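Local coordinates for protein Bpsl2520 (Burkholderia pseudomallei K96243, PDB 6F03) that is of unknown function but is a putative exported, all-helical DUF2059 protein that behaves as a secreted antigen and pairs with a second copy of itself, at residues B[53-58]-B[127-132]; B[64-69]-B[114-119]; B[147-152]-B[156-161]. All coordinates share one frame; numbering follows the deposited sequence.

Contact 1 of 3, residues B[53-58]-B[127-132]; sequences IDAPKL and QAQYDA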
loop_
_atom_site.group_PDB
_atom_site.type_symbol
_atom_site.label_atom_id
_atom_site.label_comp_id
_atom_site.label_asym_id
_atom_site.label_seq_id
_atom_site.Cartn_x
_atom_site.Cartn_y
_atom_site.Cartn_z
ATOM N N ILE B 53 -1.540 15.962 15.992
ATOM C CA ILE B 53 -0.920 14.991 15.093
ATOM C C ILE B 53 -0.523 15.645 13.772
ATOM O O ILE B 53 -0.159 14.953 12.814
ATOM C CB ILE B 53 -1.853 13.790 14.854
ATOM C CG1 ILE B 53 -3.121 14.217 14.104
ATOM C CG2 ILE B 53 -2.232 13.130 16.186
ATOM C CD1 ILE B 53 -4.050 13.020 13.707
ATOM N N ASP B 54 -0.615 16.975 13.693
ATOM C CA ASP B 54 -0.402 17.709 12.441
ATOM C C ASP B 54 -1.247 17.114 11.303
ATOM O O ASP B 54 -0.741 16.672 10.267
ATOM C CB ASP B 54 1.091 17.738 12.071
ATOM C CG ASP B 54 1.403 18.695 10.900
ATOM O OD1 ASP B 54 0.512 19.488 10.499
ATOM O OD2 ASP B 54 2.548 18.647 10.381
ATOM N N ALA B 55 -2.566 17.135 11.498
ATOM C CA ALA B 55 -3.448 16.525 10.508
ATOM C C ALA B 55 -3.285 17.096 9.094
ATOM O O ALA B 55 -3.425 16.315 8.140
ATOM C CB ALA B 55 -4.904 16.647 10.974
ATOM N N PRO B 56 -2.998 18.391 8.883
ATOM C CA PRO B 56 -2.828 18.875 7.497
ATOM C C PRO B 56 -1.703 18.182 6.753
ATOM O O PRO B 56 -1.792 17.937 5.535
ATOM C CB PRO B 56 -2.549 20.372 7.676
ATOM C CG PRO B 56 -3.217 20.720 8.988
ATOM C CD PRO B 56 -3.004 19.499 9.862
ATOM N N LYS B 57 -0.631 17.852 7.458
ATOM C CA LYS B 57 0.436 17.102 6.820
ATOM C C LYS B 57 -0.080 15.755 6.326
ATOM O O LYS B 57 0.251 15.324 5.214
ATOM C CB LYS B 57 1.584 16.941 7.808
ATOM C CG LYS B 57 2.793 16.248 7.284
ATOM C CD LYS B 57 3.711 15.966 8.448
ATOM C CE LYS B 57 5.073 15.592 7.965
ATOM N NZ LYS B 57 5.566 16.773 7.265
ATOM N N LEU B 58 -0.934 15.093 7.120
ATOM C CA LEU B 58 -1.484 13.804 6.697
ATOM C C LEU B 58 -2.401 13.946 5.478
ATOM O O LEU B 58 -2.385 13.096 4.583
ATOM C CB LEU B 58 -2.246 13.146 7.852
ATOM C CG LEU B 58 -1.511 12.985 9.185
ATOM C CD1 LEU B 58 -2.444 12.394 10.266
ATOM C CD2 LEU B 58 -0.243 12.160 9.035
ATOM N N GLN B 127 -12.840 17.029 6.925
ATOM C CA GLN B 127 -14.096 16.490 7.441
ATOM C C GLN B 127 -14.034 14.968 7.583
ATOM O O GLN B 127 -14.577 14.407 8.538
ATOM C CB GLN B 127 -15.268 16.896 6.551
ATOM C CG GLN B 127 -16.598 16.328 7.027
ATOM C CD GLN B 127 -17.081 16.979 8.317
ATOM O OE1 GLN B 127 -17.137 16.334 9.379
ATOM N NE2 GLN B 127 -17.447 18.262 8.233
ATOM N N ALA B 128 -13.372 14.283 6.651
ATOM C CA ALA B 128 -13.261 12.832 6.773
ATOM C C ALA B 128 -12.456 12.430 8.009
ATOM O O ALA B 128 -12.771 11.431 8.660
ATOM C CB ALA B 128 -12.640 12.239 5.505
ATOM N N GLN B 129 -11.429 13.206 8.370
ATOM C CA GLN B 129 -10.678 12.888 9.585
ATOM C C GLN B 129 -11.531 13.082 10.833
ATOM O O GLN B 129 -11.524 12.228 11.732
ATOM C CB GLN B 129 -9.399 13.732 9.659
ATOM C CG GLN B 129 -8.345 13.358 8.609
ATOM C CD GLN B 129 -7.178 14.362 8.547
ATOM O OE1 GLN B 129 -7.383 15.578 8.643
ATOM N NE2 GLN B 129 -5.951 13.845 8.407
ATOM N N TYR B 130 -12.286 14.185 10.914
ATOM C CA TYR B 130 -13.193 14.344 12.050
ATOM C C TYR B 130 -14.119 13.144 12.168
ATOM O O TYR B 130 -14.266 12.555 13.251
ATOM C CB TYR B 130 -14.037 15.619 11.913
ATOM C CG TYR B 130 -13.407 16.870 12.475
ATOM C CD1 TYR B 130 -12.523 17.650 11.706
ATOM C CD2 TYR B 130 -13.690 17.282 13.772
ATOM C CE1 TYR B 130 -11.936 18.813 12.228
ATOM C CE2 TYR B 130 -13.110 18.429 14.309
ATOM C CZ TYR B 130 -12.236 19.187 13.538
ATOM O OH TYR B 130 -11.676 20.322 14.085
ATOM N N ASP B 131 -14.768 12.782 11.053
ATOM C CA ASP B 131 -15.751 11.699 11.063
ATOM C C ASP B 131 -15.105 10.372 11.444
ATOM O O ASP B 131 -15.651 9.618 12.264
ATOM C CB ASP B 131 -16.441 11.604 9.694
ATOM C CG ASP B 131 -17.360 12.803 9.411
ATOM O OD1 ASP B 131 -17.779 13.475 10.387
ATOM O OD2 ASP B 131 -17.643 13.089 8.208
ATOM N N ALA B 132 -13.920 10.082 10.898
ATOM C CA ALA B 132 -13.272 8.823 11.258
ATOM C C ALA B 132 -12.938 8.769 12.759
ATOM O O ALA B 132 -13.151 7.737 13.409
ATOM C CB ALA B 132 -12.010 8.622 10.423
#
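Ala-55 and Leu-58, one turn apart at the start of helix 55-84, meet the end of a single long side chain, Gln-129 of helix 119-136. Just ahead of them the chain turns between two helices: Asp-54, with a positive phi of 51°, is the C-prime residue of a Schellman motif that closes helix 40-52, and it is also the N-cap of the helix that follows. Ala-55 comes next. Its CB points at the glutamine and lies 3.6 Å from Gln-129 OE1, while Ala-55 O is 3.5 Å from Gln-129 NE2, so the amide lies alongside both the methyl and the carbonyl of one residue. Alanine suits the place because its single methyl lets the glutamine amide come up to both CB and the carbonyl. Leu-58 adds its CB, 3.8 Å from Gln-129 NE2. Gln-129 reaches this far because its chain runs extended beyond CG (chi2 170°), carrying the amide clear of its own helix. Around the contact, Ala-55 also leans on Leu-50 of helix 40-52, Tyr-130 packs on Ile-46, Lys-47 and Leu-50 of the same helix, and Val-168 of the second subunit packs on Gln-129, Ala-128 and Ala-132 of helix 119-136.

Contact 2 of 3, residues B[64-69]-B[114-119]; sequences NSAEMQ and KVFGTQ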
loop_
_atom_site.group_PDB
_atom_site.type_symbol
_atom_site.label_atom_id
_atom_site.label_comp_id
_atom_site.label_asym_id
_atom_site.label_seq_id
_atom_site.Cartn_x
_atom_site.Cartn_y
_atom_site.Cartn_z
ATOM N N ASN B 64 -1.251 13.566 -2.278
ATOM C CA ASN B 64 -0.129 13.213 -3.141
ATOM C C ASN B 64 -0.182 11.749 -3.528
ATOM O O ASN B 64 0.175 11.399 -4.659
ATOM C CB ASN B 64 1.219 13.518 -2.479
ATOM C CG ASN B 64 1.485 15.006 -2.351
ATOM O OD1 ASN B 64 0.858 15.807 -3.021
ATOM N ND2 ASN B 64 2.417 15.379 -1.481
ATOM N N SER B 65 -0.637 10.875 -2.626
ATOM C CA SER B 65 -0.732 9.470 -3.011
ATOM C C SER B 65 -1.839 9.240 -4.053
ATOM O O SER B 65 -1.658 8.454 -4.998
ATOM C CB SER B 65 -0.951 8.607 -1.773
ATOM O OG SER B 65 -1.055 7.241 -2.142
ATOM N N ALA B 66 -2.998 9.903 -3.894
ATOM C CA ALA B 66 -4.085 9.735 -4.859
ATOM C C ALA B 66 -3.684 10.280 -6.232
ATOM O O ALA B 66 -3.995 9.671 -7.268
ATOM C CB ALA B 66 -5.357 10.420 -4.349
ATOM N N GLU B 67 -2.999 11.427 -6.252
ATOM C CA GLU B 67 -2.526 11.998 -7.509
ATOM C C GLU B 67 -1.580 11.040 -8.215
ATOM O O GLU B 67 -1.655 10.871 -9.439
ATOM C CB GLU B 67 -1.814 13.325 -7.260
ATOM C CG GLU B 67 -1.428 14.064 -8.518
ATOM C CD GLU B 67 -0.559 15.271 -8.233
ATOM O OE1 GLU B 67 -0.392 15.623 -7.039
ATOM O OE2 GLU B 67 -0.053 15.880 -9.206
HETATM N N MSE B 68 -0.685 10.408 -7.463
HETATM C CA MSE B 68 0.193 9.392 -8.015
HETATM C C MSE B 68 -0.582 8.207 -8.579
HETATM O O MSE B 68 -0.264 7.708 -9.654
HETATM C CB MSE B 68 1.169 8.892 -6.969
HETATM C CG MSE B 68 1.775 7.561 -7.335
HETATM SE SE MSE B 68 3.594 7.411 -6.674
HETATM C CE MSE B 68 3.964 5.556 -7.166
ATOM N N GLN B 69 -1.594 7.751 -7.843
ATOM C CA GLN B 69 -2.402 6.646 -8.327
ATOM C C GLN B 69 -3.119 7.022 -9.612
ATOM O O GLN B 69 -3.197 6.212 -10.537
ATOM C CB GLN B 69 -3.403 6.221 -7.261
ATOM C CG GLN B 69 -2.796 5.351 -6.189
ATOM C CD GLN B 69 -3.844 4.582 -5.404
ATOM O OE1 GLN B 69 -4.968 4.380 -5.878
ATOM N NE2 GLN B 69 -3.485 4.157 -4.188
ATOM N N LYS B 114 -5.609 16.335 -10.911
ATOM C CA LYS B 114 -5.613 17.718 -10.455
ATOM C C LYS B 114 -6.586 17.916 -9.294
ATOM O O LYS B 114 -6.315 18.701 -8.377
ATOM C CB LYS B 114 -5.956 18.661 -11.616
ATOM C CG LYS B 114 -4.829 18.828 -12.634
ATOM C CD LYS B 114 -3.517 19.241 -11.942
ATOM C CE LYS B 114 -2.323 19.215 -12.911
ATOM N NZ LYS B 114 -1.014 19.189 -12.206
ATOM N N VAL B 115 -7.713 17.198 -9.310
ATOM C CA VAL B 115 -8.758 17.372 -8.296
ATOM C C VAL B 115 -8.201 17.230 -6.882
ATOM O O VAL B 115 -8.681 17.880 -5.943
ATOM C CB VAL B 115 -9.900 16.367 -8.543
ATOM C CG1 VAL B 115 -9.451 14.973 -8.147
ATOM C CG2 VAL B 115 -11.138 16.785 -7.764
ATOM N N PHE B 116 -7.154 16.429 -6.712
ATOM C CA PHE B 116 -6.565 16.207 -5.403
ATOM C C PHE B 116 -5.770 17.402 -4.875
ATOM O O PHE B 116 -5.466 17.434 -3.676
ATOM C CB PHE B 116 -5.677 14.972 -5.477
ATOM C CG PHE B 116 -6.426 13.749 -5.864
ATOM C CD1 PHE B 116 -7.408 13.230 -5.019
ATOM C CD2 PHE B 116 -6.179 13.119 -7.061
ATOM C CE1 PHE B 116 -8.131 12.091 -5.375
ATOM C CE2 PHE B 116 -6.888 11.980 -7.419
ATOM C CZ PHE B 116 -7.867 11.468 -6.580
ATOM N N GLY B 117 -5.439 18.384 -5.715
ATOM C CA GLY B 117 -4.802 19.585 -5.220
ATOM C C GLY B 117 -5.747 20.711 -4.860
ATOM O O GLY B 117 -5.290 21.796 -4.483
ATOM N N THR B 118 -7.057 20.493 -4.958
ATOM C CA THR B 118 -8.006 21.571 -4.738
ATOM C C THR B 118 -8.280 21.790 -3.254
ATOM O O THR B 118 -8.108 20.904 -2.414
ATOM C CB THR B 118 -9.313 21.297 -5.500
ATOM O OG1 THR B 118 -9.901 20.061 -5.062
ATOM C CG2 THR B 118 -9.057 21.226 -7.025
ATOM N N GLN B 119 -8.716 23.008 -2.937
ATOM C CA GLN B 119 -9.124 23.297 -1.571
ATOM C C GLN B 119 -10.316 22.440 -1.171
ATOM O O GLN B 119 -10.447 22.063 0.003
ATOM C CB GLN B 119 -9.461 24.784 -1.424
ATOM C CG GLN B 119 -9.831 25.189 0.012
ATOM C CD GLN B 119 -8.686 24.969 1.001
ATOM O OE1 GLN B 119 -7.566 25.437 0.790
ATOM N NE2 GLN B 119 -8.952 24.213 2.060
#
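The backbones of helix 55-84 and the short 3-10 turn 114-117 come within 6.2 Å at the CA atoms of Glu-67 and Phe-116, close enough for the small side chain of Ala-66 to reach the ring. Ala-66 CB stands over the Phe-116 ring, 3.4 Å from the centroid and 12° off the ring normal, a CH-pi contact made almost over the centre of one face. Val-115 CG1 lies over the opposite face, so the ring is held between two aliphatic groups. Phe-116 CG is anti to the carbonyl carbon (chi1 -60°), which sends the ring toward the helix, and its CD2 lies 3.7 Å from Glu-67 N. The turn belongs to the connection between helices 90-111 and 119-136. There Thr-118 is the N-cap of the latter helix: its OG1 donates to Val-115 O at 2.6 Å, in the carbonyl plane, and accepts from Phe-121 N. Threonine suits this junction because its hydroxyl can serve turn carbonyl and first-turn N-H together. Phe-121 meets the Phe-116 ring edge-to-face, and Tyr-176 of the second subunit packs on Phe-116 and Val-115. Glu-67 OE2, 4.6 Å from Lys-114 NZ and beyond salt-bridge range, makes a long, weak ion pair with Lys-71 NZ.

Contact 3 of 3, residues B[147-152]-B[156-161]; sequences TFYKSP and KFIQVQ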
loop_
_atom_site.group_PDB
_atom_site.type_symbol
_atom_site.label_atom_id
_atom_site.label_comp_id
_atom_site.label_asym_id
_atom_site.label_seq_id
_atom_site.Cartn_x
_atom_site.Cartn_y
_atom_site.Cartn_z
ATOM N N THR B 147 -3.258 13.949 24.984
ATOM C CA THR B 147 -2.232 13.991 26.019
ATOM C C THR B 147 -0.994 13.210 25.598
ATOM O O THR B 147 0.131 13.705 25.704
ATOM C CB THR B 147 -2.777 13.418 27.326
ATOM O OG1 THR B 147 -3.821 14.265 27.822
ATOM C CG2 THR B 147 -1.624 13.295 28.352
ATOM N N PHE B 148 -1.176 11.989 25.097
ATOM C CA PHE B 148 -0.005 11.236 24.661
ATOM C C PHE B 148 0.705 11.936 23.493
ATOM O O PHE B 148 1.938 12.025 23.472
ATOM C CB PHE B 148 -0.393 9.812 24.300
ATOM C CG PHE B 148 0.670 9.081 23.535
ATOM C CD1 PHE B 148 1.813 8.639 24.179
ATOM C CD2 PHE B 148 0.525 8.843 22.166
ATOM C CE1 PHE B 148 2.804 7.973 23.482
ATOM C CE2 PHE B 148 1.512 8.170 21.450
ATOM C CZ PHE B 148 2.656 7.734 22.112
ATOM N N TYR B 149 -0.050 12.453 22.520
ATOM C CA TYR B 149 0.598 13.031 21.335
ATOM C C TYR B 149 1.365 14.314 21.650
ATOM O O TYR B 149 2.371 14.607 20.989
ATOM C CB TYR B 149 -0.422 13.311 20.226
ATOM C CG TYR B 149 -0.838 12.089 19.447
ATOM C CD1 TYR B 149 0.116 11.293 18.813
ATOM C CD2 TYR B 149 -2.174 11.767 19.274
ATOM C CE1 TYR B 149 -0.253 10.177 18.058
ATOM C CE2 TYR B 149 -2.555 10.653 18.520
ATOM C CZ TYR B 149 -1.581 9.876 17.921
ATOM O OH TYR B 149 -1.931 8.796 17.185
ATOM N N LYS B 150 0.898 15.099 22.618
ATOM C CA LYS B 150 1.620 16.284 23.057
ATOM C C LYS B 150 2.748 15.973 24.039
ATOM O O LYS B 150 3.581 16.840 24.270
ATOM C CB LYS B 150 0.650 17.303 23.676
ATOM C CG LYS B 150 -0.333 17.842 22.641
ATOM C CD LYS B 150 -0.980 19.152 23.053
ATOM C CE LYS B 150 -0.306 20.360 22.365
ATOM N NZ LYS B 150 -0.466 20.371 20.849
ATOM N N SER B 151 2.830 14.769 24.591
ATOM C CA SER B 151 3.949 14.438 25.465
ATOM C C SER B 151 5.239 14.320 24.656
ATOM O O SER B 151 5.202 14.181 23.433
ATOM C CB SER B 151 3.674 13.140 26.219
ATOM O OG SER B 151 3.758 12.012 25.361
ATOM N N PRO B 152 6.400 14.409 25.316
ATOM C CA PRO B 152 7.665 14.286 24.561
ATOM C C PRO B 152 7.787 12.981 23.791
ATOM O O PRO B 152 8.302 12.975 22.668
ATOM C CB PRO B 152 8.744 14.374 25.650
ATOM C CG PRO B 152 8.072 15.140 26.781
ATOM C CD PRO B 152 6.613 14.748 26.740
ATOM N N LYS B 156 7.890 12.506 19.596
ATOM C CA LYS B 156 8.829 11.618 18.914
ATOM C C LYS B 156 8.087 10.599 18.049
ATOM O O LYS B 156 8.418 10.410 16.872
ATOM C CB LYS B 156 9.723 10.929 19.947
ATOM C CG LYS B 156 10.806 10.027 19.365
ATOM C CD LYS B 156 11.975 10.860 18.859
ATOM C CE LYS B 156 13.200 10.011 18.488
ATOM N NZ LYS B 156 13.978 9.533 19.672
ATOM N N PHE B 157 7.053 9.955 18.617
ATOM C CA PHE B 157 6.290 8.917 17.920
ATOM C C PHE B 157 5.747 9.432 16.588
ATOM O O PHE B 157 5.893 8.786 15.545
ATOM C CB PHE B 157 5.164 8.449 18.859
ATOM C CG PHE B 157 4.194 7.441 18.277
ATOM C CD1 PHE B 157 4.432 6.079 18.385
ATOM C CD2 PHE B 157 3.002 7.853 17.698
ATOM C CE1 PHE B 157 3.499 5.130 17.891
ATOM C CE2 PHE B 157 2.064 6.912 17.191
ATOM C CZ PHE B 157 2.321 5.556 17.293
ATOM N N ILE B 158 5.158 10.629 16.600
ATOM C CA ILE B 158 4.639 11.204 15.369
ATOM C C ILE B 158 5.723 11.299 14.299
ATOM O O ILE B 158 5.432 11.202 13.102
ATOM C CB ILE B 158 4.038 12.595 15.646
ATOM C CG1 ILE B 158 2.736 12.478 16.431
ATOM C CG2 ILE B 158 3.857 13.368 14.322
ATOM C CD1 ILE B 158 2.296 13.822 17.032
ATOM N N GLN B 159 6.972 11.532 14.693
ATOM C CA GLN B 159 8.027 11.742 13.697
ATOM C C GLN B 159 8.689 10.459 13.208
ATOM O O GLN B 159 9.119 10.411 12.050
ATOM C CB GLN B 159 9.083 12.704 14.220
ATOM C CG GLN B 159 8.508 14.078 14.449
ATOM C CD GLN B 159 9.580 15.104 14.786
ATOM O OE1 GLN B 159 10.118 15.127 15.900
ATOM N NE2 GLN B 159 9.904 15.956 13.813
ATOM N N VAL B 160 8.833 9.434 14.051
ATOM C CA VAL B 160 9.635 8.276 13.678
ATOM C C VAL B 160 8.815 7.008 13.498
ATOM O O VAL B 160 9.291 6.076 12.828
ATOM C CB VAL B 160 10.766 8.023 14.693
ATOM C CG1 VAL B 160 11.609 9.291 14.894
ATOM C CG2 VAL B 160 10.205 7.517 16.019
ATOM N N GLN B 161 7.596 6.938 14.035
ATOM C CA GLN B 161 6.924 5.643 14.087
ATOM C C GLN B 161 6.697 5.073 12.683
ATOM O O GLN B 161 6.872 3.867 12.461
ATOM C CB GLN B 161 5.624 5.754 14.880
ATOM C CG GLN B 161 4.924 4.427 15.029
ATOM C CD GLN B 161 5.762 3.365 15.730
ATOM O OE1 GLN B 161 6.466 3.632 16.715
ATOM N NE2 GLN B 161 5.719 2.151 15.194
#
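Phe-148 turns its edge to the face of Phe-157, a T-shaped pair with centroids 5.6 Å apart and planes at 67°. Phe-148 CE2 is the leading atom, 4.0 Å from Phe-157 CD2 and offset toward the rim of that ring; Gln-161 CB lies over the rim of the opposite face. Both phenylalanines have CG anti to the backbone N (chi1 166° and 176°), which swings the rings into the angle between helices 139-150 and 152-193. Tyr-149 brings its own edge to the same place, CE1 lying 4.0 Å from Phe-157 CD2, so that two aromatic edges converge on one ring atom. Ile-158 CG1 approaches the tyrosine ring obliquely, 3.7 Å from Tyr-149 CD1, the two side chains crossing at about a right angle. The corner is held by one hydroxyl and by backbone bonds: Ser-151 OG donates to Phe-148 O and accepts from Gly-154 N, capping the next helix, and Lys-156 N bonds Pro-152 O at 3.1 Å. Proline suits that first turn, where its missing N-H costs nothing. The aromatic packing continues across the subunit interface, where Phe-148 stacks on its counterpart and Lys-156 NZ forms a salt bridge with Glu-141 OE1 of the second subunit.

In the fold
Contacts 1 and 2 both use helix 55-84, contact 2 being nested along the chain inside the loop that contact 1 closes, yet they do not touch. Contact 3 follows in series and lies furthest from the chain's centre, about 24 Å centre to centre, against 15 Å for contact 1 and 10 Å for contact 2. Contact 1 is buried and rests on an amide against backbone and methyl; contact 2 is partly buried and depends on a methyl over a ring face; contact 3, also partly buried, gathers several aromatics. Contacts 1 and 3 join directly, Ile-53 CG2 lying 3.4 Å from Tyr-149 CD2. All three reach the second subunit.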